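Local coordinates for protein serine protease pet (Escherichia coli, PDB 4OM9) that acts as a secreted autotransporter serine protease and enterotoxin of enteroaggregative Escherichia coli, probably cleaving the host cytoskeletal protein alpha-fodrin, at residues Tyr85-Tyr90 with Lys627-Ala632; Glu113-Asp118 with Thr381-Val386; Ile397-Ala400 with Thr405-Leu408. All blocks are in the same frame, centred on the assembly; numbering follows the deposited sequence.

Interaction 1 (Tyr85-Tyr90 with Lys627-Ala632); sequences YGSTQY and KNITGA
Ser87 carries this contact almost alone, its side chain set against the backbone bend that runs from Ile629 to Ala632. On the tight side Ser87 CB rests on main-chain atoms, 3.5 Å from Ala632 C and 3.6 Å from Gly631 O. OG stands beside its own backbone N and anti to the carbonyl carbon (chi1 -61°), which turns it away from Gly631 and toward the methyl CG2 of Ile629, where Ser87 OG and Ile629 CG2 lie 3.6 Å apart. That methyl is the one part of the Ile629 side chain to meet Ser87. The looser side is bridged by water: a single molecule sits 2.7 Å from Ser87 OG and donates a longer bond of 3.3 Å to Ile629 O. Gly631 and Ala632 line the exposed margin with main-chain atoms, and the CB of Ala632 points away from Ser87. Lys380 ties the two segments together, its NZ hydrogen-bonded to both Ala632 O and Thr88 OG1, while Ser87 N bonds to Tyr398 OH. Ser87 owes its position to a tight hairpin in which Tyr85 and Thr88 pair in both directions, Tyr85 N to Thr88 O at 3.0 Å and Thr88 N to Tyr85 O at 2.9 Å. Gly86, with positive phi, and Ser87 form the corner of this type II' beta turn, the two-residue beta-hairpin connection between strands 82-85 and 88-97 of the protease domain.

Interaction 2 (Glu113-Asp118 with Thr381-Val386); sequences ETRGAD and TGNGTV
A water molecule, rather than a direct polar bond, joins the guanidinium group of Arg115 to the main chain of the opposing turn. It accepts from Arg115 NH1 at 3.0 Å and donates to Gly382 O at 2.7 Å, so the carbonyl of Gly382 receives the arginine's N-H only at second hand. NH1 also bonds directly to Gly401 O, and these two partners together fix the end of the side chain between the turns at Gly382 and Gly401. The direct touches are loose and come from the aliphatic part of the arginine: Arg115 CG is 4.2 Å from Asn383 ND2, and Arg115 CD is 4.4 Å from Gly382 O. Successive bends at chi2 (74°) and chi3 (66°) fold the chain back on itself, bringing its methylenes alongside the turn instead of letting the arginine extend past it. Both backbones are shaped by short local bonds. Thr114 OG1 accepts from Gly116 N at 2.9 Å, an ST turn with a fairly straight bond, and Gly116 follows with positive phi. On the other side Asn383 OD1 takes the N-H of Gly384 at 2.8 Å; the donor stands above the carbonyl plane, and the bond is bent to 133°. Pro403 packs against both Arg115 and Asn383. The segment 113-118 belongs to the protease-domain connection between strand 102-107 and helix 127-134, and Asp118 forms a salt bridge with Lys221 at the start of strand 221-232. Its counterpart is the corner of the beta-helix that turns from strand 379-381 into strand 385-388, beside strand 361-364 of the preceding coil.

Interaction 3 (Ile397-Ala400 with Thr405-Leu408); sequences IYVA and TVQL
With CG1 anti to the backbone N in both Val399 (chi1 -171°) and Val406 (chi1 175°), each valine sets its other methyl, CG2, beside its own backbone N, and these two CG2 methyls meet across the interior at 4.0 Å. The two side chains cross obliquely, so the touch is methyl against methyl rather than a broad overlap. Ile397, two residues before Val399 on the same strand, adds a second approach with its branch methyl: Ile397 CG2 is 4.3 Å from Val406 CG2. A single methyl of Val406 therefore faces both Ile397 and Val399, against the pair of branch methyls they present on the same side. All three residues are buried and the contact is purely apolar, with van der Waals spacing that is comfortable rather than tight. The strands themselves stay well apart. The nearest alpha carbons, Val399 CA and Val406 CA, are 8.2 Å from each other, a separation filled by side chains and too wide for backbone pairing. Tyr398 points the other way, out of this interior, where its ring takes part in a cation-pi interaction with Lys380 and its OH bonds to Glu113 of the protease domain. The arrangement is the core packing of a right-handed parallel beta-helix, in which strands from two different faces of one coil direct apolar side chains inward. Strand 397-399 lies in one parallel sheet between strands 379-381 and 422-424, and strand 404-408 lies in another between 385-388 and 429-432. Leu388 from the coil before, and Ile422 and Leu431 from the coil after, continue the same hydrophobic column on the two sides of this layer.

Overall arrangement
The three contacts lie on one side of the chain's centre, where the protease domain sits on the beta-helix. The centres of interactions 1 and 2, and of interactions 1 and 3, are about 15 Å apart, and those of interactions 2 and 3 about 12 Å. Glu113, in segment 113-118, ties that segment to the other two contacts: its carboxylate bonds to Thr88 OG1 and Tyr90 OH of interaction 1, Glu113 OE2 to Thr88 OG1 being 2.7 Å, and to Tyr398 OH of interaction 3. Strand pairing links interactions 2 and 3 directly, with Val386 N 2.8 Å from Thr405 O. Interactions 1 and 2 thus join the domains, whereas interaction 3 packs the core of the beta-helix itself.

Interaction 1 (Tyr85-Tyr90 with Lys627-Ala632)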
ATOM      1  N   TYR A  85      10.188  27.200   0.012  1.00 31.29           N
ATOM      2  CA  TYR A  85       9.405  26.071   0.478  1.00 30.89           C
ATOM      3  C   TYR A  85       8.783  25.428  -0.760  1.00 33.76           C
ATOM      4  O   TYR A  85       8.147  26.129  -1.573  1.00 36.62           O
ATOM      5  CB  TYR A  85       8.326  26.489   1.469  1.00 30.49           C
ATOM      6  CG  TYR A  85       8.789  27.325   2.649  1.00 30.29           C
ATOM      7  CD1 TYR A  85       8.953  28.701   2.532  1.00 30.50           C
ATOM      8  CD2 TYR A  85       9.024  26.746   3.895  1.00 29.98           C
ATOM      9  CE1 TYR A  85       9.352  29.473   3.614  1.00 30.39           C
ATOM     10  CE2 TYR A  85       9.426  27.512   4.980  1.00 29.71           C
ATOM     11  CZ  TYR A  85       9.585  28.880   4.830  1.00 29.99           C
ATOM     12  OH  TYR A  85       9.981  29.660   5.907  1.00 29.97           O
ATOM     13  N   GLY A  86       8.974  24.115  -0.908  1.00 31.33           N
ATOM     14  CA  GLY A  86       8.566  23.418  -2.116  1.00 31.84           C
ATOM     15  C   GLY A  86       9.078  24.106  -3.364  1.00 32.47           C
ATOM     16  O   GLY A  86      10.265  24.394  -3.471  1.00 32.72           O
ATOM     17  N   SER A  87       8.162  24.400  -4.290  1.00 33.37           N
ATOM     18  CA  SER A  87       8.502  25.039  -5.557  1.00 35.23           C
ATOM     19  C   SER A  87       8.354  26.538  -5.498  1.00 34.93           C
ATOM     20  O   SER A  87       8.223  27.173  -6.531  1.00 34.30           O
ATOM     21  CB  SER A  87       7.609  24.540  -6.698  1.00 34.18           C
ATOM     22  OG  SER A  87       7.738  23.153  -6.910  1.00 34.36           O
ATOM     23  N   THR A  88       8.323  27.112  -4.304  1.00 34.06           N
ATOM     24  CA  THR A  88       8.031  28.539  -4.200  1.00 35.65           C
ATOM     25  C   THR A  88       9.119  29.295  -3.461  1.00 33.05           C
ATOM     26  O   THR A  88       9.629  28.816  -2.441  1.00 32.85           O
ATOM     27  CB  THR A  88       6.687  28.776  -3.503  1.00 32.81           C
ATOM     28  OG1 THR A  88       5.691  27.929  -4.102  1.00 33.00           O
ATOM     29  CG2 THR A  88       6.279  30.254  -3.615  1.00 33.19           C
ATOM     30  N   GLN A  89       9.467  30.465  -4.001  1.00 37.55           N
ATOM     31  CA  GLN A  89      10.458  31.369  -3.427  1.00 39.66           C
ATOM     32  C   GLN A  89       9.800  32.512  -2.670  1.00 34.82           C
ATOM     33  O   GLN A  89       8.863  33.125  -3.148  1.00 34.71           O
ATOM     34  CB  GLN A  89      11.369  31.944  -4.514  1.00 39.96           C
ATOM     35  CG  GLN A  89      12.560  31.074  -4.871  1.00 50.96           C
ATOM     36  CD  GLN A  89      12.163  29.724  -5.436  1.00 56.97           C
ATOM     37  OE1 GLN A  89      12.541  28.670  -4.902  1.00 58.10           O
ATOM     38  NE2 GLN A  89      11.401  29.744  -6.526  1.00 59.41           N
ATOM     39  N   TYR A  90      10.303  32.806  -1.483  1.00 33.34           N
ATOM     40  CA  TYR A  90       9.746  33.876  -0.689  1.00 33.32           C
ATOM     41  C   TYR A  90      10.865  34.831  -0.266  1.00 36.31           C
ATOM     42  O   TYR A  90      12.029  34.427  -0.072  1.00 34.13           O
ATOM     43  CB  TYR A  90       9.022  33.330   0.543  1.00 32.52           C
ATOM     44  CG  TYR A  90       7.883  32.385   0.244  1.00 32.20           C
ATOM     45  CD1 TYR A  90       8.106  31.016   0.090  1.00 31.83           C
ATOM     46  CD2 TYR A  90       6.576  32.855   0.133  1.00 32.41           C
ATOM     47  CE1 TYR A  90       7.070  30.155  -0.174  1.00 31.67           C
ATOM     48  CE2 TYR A  90       5.522  31.992  -0.134  1.00 32.28           C
ATOM     49  CZ  TYR A  90       5.771  30.652  -0.293  1.00 31.91           C
ATOM     50  OH  TYR A  90       4.722  29.797  -0.558  1.00 31.92           O
ATOM     51  N   LYS A 627       9.679  13.679  -5.130  1.00 30.51           N
ATOM     52  CA  LYS A 627      10.171  14.975  -5.614  1.00 29.62           C
ATOM     53  C   LYS A 627       9.880  15.161  -7.113  1.00 31.19           C
ATOM     54  O   LYS A 627      10.759  15.536  -7.898  1.00 29.82           O
ATOM     55  CB  LYS A 627      11.678  15.117  -5.320  1.00 30.16           C
ATOM     56  CG  LYS A 627      12.543  13.969  -5.787  1.00 33.37           C
ATOM     57  CD  LYS A 627      13.781  13.825  -4.905  1.00 32.01           C
ATOM     58  CE  LYS A 627      15.020  14.416  -5.558  1.00 37.28           C
ATOM     59  NZ  LYS A 627      16.209  14.337  -4.635  1.00 39.92           N
ATOM     60  N   ASN A 628       8.637  14.881  -7.503  1.00 32.76           N
ATOM     61  CA  ASN A 628       8.237  14.909  -8.906  1.00 29.06           C
ATOM     62  C   ASN A 628       7.895  16.309  -9.442  1.00 32.11           C
ATOM     63  O   ASN A 628       7.893  16.530 -10.653  1.00 30.76           O
ATOM     64  CB  ASN A 628       7.027  13.995  -9.118  1.00 28.85           C
ATOM     65  CG  ASN A 628       7.336  12.531  -8.836  1.00 29.01           C
ATOM     66  OD1 ASN A 628       6.920  11.990  -7.815  1.00 29.01           O
ATOM     67  ND2 ASN A 628       8.048  11.881  -9.755  1.00 29.26           N
ATOM     68  N   ILE A 629       7.589  17.247  -8.551  1.00 28.74           N
ATOM     69  CA  ILE A 629       7.250  18.581  -8.996  1.00 28.72           C
ATOM     70  C   ILE A 629       8.477  19.492  -9.073  1.00 30.22           C
ATOM     71  O   ILE A 629       9.281  19.562  -8.119  1.00 30.13           O
ATOM     72  CB  ILE A 629       6.206  19.232  -8.078  1.00 28.63           C
ATOM     73  CG1 ILE A 629       4.979  18.320  -7.909  1.00 28.65           C
ATOM     74  CG2 ILE A 629       5.815  20.612  -8.607  1.00 28.74           C
ATOM     75  CD1 ILE A 629       4.337  17.857  -9.219  1.00 28.77           C
ATOM     76  N   THR A 630       8.609  20.194 -10.204  1.00 29.23           N
ATOM     77  CA  THR A 630       9.776  21.042 -10.459  1.00 33.30           C
ATOM     78  C   THR A 630       9.420  22.470 -10.837  1.00 32.33           C
ATOM     79  O   THR A 630       8.259  22.875 -10.758  1.00 31.23           O
ATOM     80  CB  THR A 630      10.640  20.460 -11.559  1.00 31.53           C
ATOM     81  OG1 THR A 630       9.827  20.197 -12.702  1.00 35.96           O
ATOM     82  CG2 THR A 630      11.252  19.144 -11.094  1.00 33.24           C
ATOM     83  N   GLY A 631      10.437  23.244 -11.211  1.00 39.05           N
ATOM     84  CA  GLY A 631      10.246  24.639 -11.582  1.00 36.78           C
ATOM     85  C   GLY A 631       9.497  25.489 -10.573  1.00 33.40           C
ATOM     86  O   GLY A 631       9.823  25.528  -9.393  1.00 31.78           O
ATOM     87  N   ALA A 632       8.477  26.177 -11.053  1.00 29.70           N
ATOM     88  CA  ALA A 632       7.602  26.981 -10.226  1.00 29.60           C
ATOM     89  C   ALA A 632       6.484  26.144  -9.639  1.00 29.43           C
ATOM     90  O   ALA A 632       5.586  26.678  -8.999  1.00 29.50           O
ATOM     91  CB  ALA A 632       7.020  28.107 -11.045  1.00 30.10           C
TER
HETATM   92  O   HOH W   1      10.350  22.482  -7.047  1.00 60.31           O

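Interaction 2 (Glu113-Asp118 with Thr381-Val386)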
ATOM      1  N   GLU A 113       3.131  26.158   1.376  1.00 31.09           N
ATOM      2  CA  GLU A 113       3.591  24.762   1.605  1.00 30.85           C
ATOM      3  C   GLU A 113       3.415  24.207   3.015  1.00 30.54           C
ATOM      4  O   GLU A 113       3.266  23.003   3.179  1.00 30.60           O
ATOM      5  CB  GLU A 113       5.071  24.611   1.226  1.00 30.66           C
ATOM      6  CG  GLU A 113       5.360  24.773  -0.274  1.00 31.13           C
ATOM      7  CD  GLU A 113       5.090  26.192  -0.813  1.00 31.42           C
ATOM      8  OE1 GLU A 113       4.869  27.132  -0.010  1.00 31.25           O
ATOM      9  OE2 GLU A 113       5.094  26.348  -2.054  1.00 31.93           O
ATOM     10  N   THR A 114       3.473  25.060   4.035  1.00 31.50           N
ATOM     11  CA  THR A 114       3.382  24.582   5.412  1.00 32.70           C
ATOM     12  C   THR A 114       2.531  25.513   6.238  1.00 35.45           C
ATOM     13  O   THR A 114       2.429  26.702   5.928  1.00 36.90           O
ATOM     14  CB  THR A 114       4.777  24.430   6.065  1.00 32.90           C
ATOM     15  OG1 THR A 114       4.632  24.297   7.487  1.00 36.03           O
ATOM     16  CG2 THR A 114       5.665  25.622   5.768  1.00 31.03           C
ATOM     17  N   ARG A 115       1.894  24.988   7.281  1.00 31.03           N
ATOM     18  CA  ARG A 115       1.097  25.847   8.149  1.00 33.19           C
ATOM     19  C   ARG A 115       1.971  26.474   9.235  1.00 34.21           C
ATOM     20  O   ARG A 115       1.495  27.300  10.023  1.00 31.34           O
ATOM     21  CB  ARG A 115      -0.076  25.087   8.767  1.00 32.87           C
ATOM     22  CG  ARG A 115      -1.317  25.034   7.866  1.00 33.95           C
ATOM     23  CD  ARG A 115      -1.114  24.078   6.718  1.00 31.92           C
ATOM     24  NE  ARG A 115      -1.001  22.706   7.214  1.00 34.98           N
ATOM     25  CZ  ARG A 115      -0.330  21.721   6.612  1.00 36.88           C
ATOM     26  NH1 ARG A 115       0.327  21.927   5.474  1.00 34.99           N
ATOM     27  NH2 ARG A 115      -0.304  20.521   7.170  1.00 36.45           N
ATOM     28  N   GLY A 116       3.248  26.101   9.248  1.00 29.86           N
ATOM     29  CA  GLY A 116       4.232  26.726  10.119  1.00 29.61           C
ATOM     30  C   GLY A 116       4.412  26.013  11.449  1.00 29.54           C
ATOM     31  O   GLY A 116       3.619  25.147  11.806  1.00 30.54           O
ATOM     32  N   ALA A 117       5.451  26.367  12.195  1.00 30.88           N
ATOM     33  CA  ALA A 117       5.692  25.686  13.465  1.00 31.87           C
ATOM     34  C   ALA A 117       4.817  26.290  14.563  1.00 31.18           C
ATOM     35  O   ALA A 117       4.428  27.457  14.472  1.00 29.98           O
ATOM     36  CB  ALA A 117       7.169  25.750  13.842  1.00 29.13           C
ATOM     37  N   ASP A 118       4.502  25.488  15.583  1.00 29.99           N
ATOM     38  CA  ASP A 118       3.767  25.964  16.754  1.00 30.52           C
ATOM     39  C   ASP A 118       4.650  26.911  17.569  1.00 30.49           C
ATOM     40  O   ASP A 118       5.797  26.602  17.845  1.00 30.20           O
ATOM     41  CB  ASP A 118       3.305  24.777  17.611  1.00 32.78           C
ATOM     42  CG  ASP A 118       2.652  25.208  18.927  1.00 38.07           C
ATOM     43  OD1 ASP A 118       3.361  25.670  19.855  1.00 35.60           O
ATOM     44  OD2 ASP A 118       1.421  25.063  19.045  1.00 40.22           O
ATOM     45  N   THR A 381      -2.250  26.537  -3.850  1.00 27.08           N
ATOM     46  CA  THR A 381      -3.095  26.387  -2.675  1.00 26.08           C
ATOM     47  C   THR A 381      -2.554  25.322  -1.698  1.00 25.70           C
ATOM     48  O   THR A 381      -1.988  24.305  -2.114  1.00 25.20           O
ATOM     49  CB  THR A 381      -4.559  26.059  -3.079  1.00 27.85           C
ATOM     50  OG1 THR A 381      -5.353  25.892  -1.903  1.00 29.41           O
ATOM     51  CG2 THR A 381      -4.656  24.795  -3.933  1.00 26.99           C
ATOM     52  N   GLY A 382      -2.704  25.586  -0.398  1.00 25.63           N
ATOM     53  CA  GLY A 382      -2.175  24.719   0.631  1.00 25.70           C
ATOM     54  C   GLY A 382      -3.146  24.351   1.738  1.00 27.07           C
ATOM     55  O   GLY A 382      -2.775  23.673   2.685  1.00 27.46           O
ATOM     56  N   ASN A 383      -4.398  24.764   1.623  1.00 22.53           N
ATOM     57  CA  ASN A 383      -5.329  24.558   2.722  1.00 24.72           C
ATOM     58  C   ASN A 383      -6.759  24.901   2.310  1.00 23.56           C
ATOM     59  O   ASN A 383      -6.978  25.661   1.366  1.00 24.63           O
ATOM     60  CB  ASN A 383      -4.903  25.410   3.942  1.00 23.26           C
ATOM     61  CG  ASN A 383      -5.478  24.892   5.233  1.00 24.51           C
ATOM     62  OD1 ASN A 383      -6.130  23.855   5.238  1.00 25.30           O
ATOM     63  ND2 ASN A 383      -5.240  25.593   6.334  1.00 25.79           N
ATOM     64  N   GLY A 384      -7.731  24.376   3.041  1.00 28.26           N
ATOM     65  CA  GLY A 384      -9.117  24.654   2.743  1.00 28.90           C
ATOM     66  C   GLY A 384      -9.510  24.202   1.333  1.00 29.13           C
ATOM     67  O   GLY A 384      -8.860  23.326   0.728  1.00 28.97           O
ATOM     68  N   THR A 385     -10.572  24.817   0.808  1.00 32.61           N
ATOM     69  CA  THR A 385     -11.160  24.396  -0.454  1.00 33.35           C
ATOM     70  C   THR A 385     -11.075  25.489  -1.511  1.00 34.34           C
ATOM     71  O   THR A 385     -11.328  26.647  -1.231  1.00 37.60           O
ATOM     72  CB  THR A 385     -12.637  24.020  -0.273  1.00 37.94           C
ATOM     73  OG1 THR A 385     -12.766  23.112   0.826  1.00 40.88           O
ATOM     74  CG2 THR A 385     -13.204  23.379  -1.555  1.00 38.75           C
ATOM     75  N   VAL A 386     -10.692  25.113  -2.719  1.00 26.99           N
ATOM     76  CA  VAL A 386     -10.796  25.986  -3.851  1.00 27.99           C
ATOM     77  C   VAL A 386     -11.742  25.298  -4.838  1.00 27.93           C
ATOM     78  O   VAL A 386     -11.515  24.152  -5.252  1.00 26.66           O
ATOM     79  CB  VAL A 386      -9.432  26.281  -4.478  1.00 27.24           C
ATOM     80  CG1 VAL A 386      -9.599  27.110  -5.771  1.00 25.96           C
ATOM     81  CG2 VAL A 386      -8.559  27.026  -3.477  1.00 23.79           C
TER
HETATM   82  O   HOH W   2      -0.163  23.971   3.404  1.00 38.96           O

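Interaction 3 (Ile397-Ala400 with Thr405-Leu408)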
ATOM      1  N   ILE A 397      -2.701  24.623 -11.704  1.00 29.27           N
ATOM      2  CA  ILE A 397      -2.898  24.565 -10.264  1.00 27.16           C
ATOM      3  C   ILE A 397      -1.793  23.772  -9.545  1.00 27.45           C
ATOM      4  O   ILE A 397      -1.416  22.671  -9.982  1.00 28.18           O
ATOM      5  CB  ILE A 397      -4.259  23.956  -9.936  1.00 25.25           C
ATOM      6  CG1 ILE A 397      -5.365  24.817 -10.534  1.00 27.82           C
ATOM      7  CG2 ILE A 397      -4.435  23.802  -8.421  1.00 23.66           C
ATOM      8  CD1 ILE A 397      -6.723  24.180 -10.525  1.00 25.92           C
ATOM      9  N   TYR A 398      -1.282  24.336  -8.446  1.00 29.64           N
ATOM     10  CA  TYR A 398      -0.260  23.699  -7.613  1.00 27.16           C
ATOM     11  C   TYR A 398      -0.842  23.461  -6.235  1.00 25.77           C
ATOM     12  O   TYR A 398      -1.293  24.391  -5.570  1.00 26.64           O
ATOM     13  CB  TYR A 398       0.990  24.564  -7.573  1.00 28.28           C
ATOM     14  CG  TYR A 398       2.069  24.335  -6.513  1.00 26.58           C
ATOM     15  CD1 TYR A 398       2.009  24.992  -5.289  1.00 26.87           C
ATOM     16  CD2 TYR A 398       3.217  23.572  -6.797  1.00 28.21           C
ATOM     17  CE1 TYR A 398       3.023  24.859  -4.353  1.00 27.50           C
ATOM     18  CE2 TYR A 398       4.237  23.411  -5.855  1.00 27.26           C
ATOM     19  CZ  TYR A 398       4.130  24.069  -4.631  1.00 28.55           C
ATOM     20  OH  TYR A 398       5.110  23.979  -3.679  1.00 27.42           O
ATOM     21  N   VAL A 399      -0.890  22.189  -5.847  1.00 25.03           N
ATOM     22  CA  VAL A 399      -1.474  21.775  -4.584  1.00 24.29           C
ATOM     23  C   VAL A 399      -0.360  21.298  -3.666  1.00 24.79           C
ATOM     24  O   VAL A 399       0.369  20.355  -4.004  1.00 24.52           O
ATOM     25  CB  VAL A 399      -2.503  20.673  -4.794  1.00 23.83           C
ATOM     26  CG1 VAL A 399      -3.277  20.382  -3.512  1.00 20.58           C
ATOM     27  CG2 VAL A 399      -3.444  21.075  -5.931  1.00 22.77           C
ATOM     28  N   ALA A 400      -0.212  21.956  -2.523  1.00 22.94           N
ATOM     29  CA  ALA A 400       0.881  21.631  -1.610  1.00 24.22           C
ATOM     30  C   ALA A 400       0.449  21.460  -0.152  1.00 23.32           C
ATOM     31  O   ALA A 400      -0.526  22.066   0.306  1.00 24.31           O
ATOM     32  CB  ALA A 400       1.965  22.705  -1.697  1.00 25.17           C
ATOM     33  N   THR A 405      -8.116  21.166  -0.547  1.00 29.11           N
ATOM     34  CA  THR A 405      -8.999  20.496  -1.497  1.00 28.81           C
ATOM     35  C   THR A 405      -9.242  21.393  -2.713  1.00 28.72           C
ATOM     36  O   THR A 405      -9.469  22.606  -2.583  1.00 29.68           O
ATOM     37  CB  THR A 405     -10.343  20.137  -0.850  1.00 30.48           C
ATOM     38  OG1 THR A 405     -10.117  19.145   0.153  1.00 33.50           O
ATOM     39  CG2 THR A 405     -11.327  19.574  -1.881  1.00 29.89           C
ATOM     40  N   VAL A 406      -9.158  20.790  -3.889  1.00 26.77           N
ATOM     41  CA  VAL A 406      -9.598  21.406  -5.123  1.00 25.60           C
ATOM     42  C   VAL A 406     -10.850  20.684  -5.641  1.00 28.62           C
ATOM     43  O   VAL A 406     -10.855  19.456  -5.798  1.00 27.92           O
ATOM     44  CB  VAL A 406      -8.498  21.371  -6.176  1.00 23.63           C
ATOM     45  CG1 VAL A 406      -9.030  21.915  -7.522  1.00 24.45           C
ATOM     46  CG2 VAL A 406      -7.325  22.172  -5.707  1.00 22.80           C
ATOM     47  N   GLN A 407     -11.909  21.438  -5.912  1.00 29.64           N
ATOM     48  CA  GLN A 407     -13.183  20.832  -6.245  1.00 28.03           C
ATOM     49  C   GLN A 407     -13.761  21.341  -7.559  1.00 28.26           C
ATOM     50  O   GLN A 407     -13.969  22.536  -7.726  1.00 29.56           O
ATOM     51  CB  GLN A 407     -14.211  21.065  -5.130  1.00 28.48           C
ATOM     52  CG  GLN A 407     -15.581  20.484  -5.502  1.00 31.77           C
ATOM     53  CD  GLN A 407     -16.657  20.763  -4.490  1.00 38.87           C
ATOM     54  OE1 GLN A 407     -17.274  21.828  -4.509  1.00 41.09           O
ATOM     55  NE2 GLN A 407     -16.911  19.805  -3.613  1.00 36.18           N
ATOM     56  N   LEU A 408     -14.032  20.418  -8.479  1.00 29.03           N
ATOM     57  CA  LEU A 408     -14.643  20.757  -9.760  1.00 31.59           C
ATOM     58  C   LEU A 408     -16.109  21.114  -9.608  1.00 33.67           C
ATOM     59  O   LEU A 408     -16.842  20.420  -8.916  1.00 32.09           O
ATOM     60  CB  LEU A 408     -14.498  19.598 -10.737  1.00 30.45           C
ATOM     61  CG  LEU A 408     -13.073  19.064 -10.845  1.00 30.42           C
ATOM     62  CD1 LEU A 408     -12.942  18.109 -12.009  1.00 26.38           C
ATOM     63  CD2 LEU A 408     -12.102  20.208 -11.006  1.00 28.43           C
TER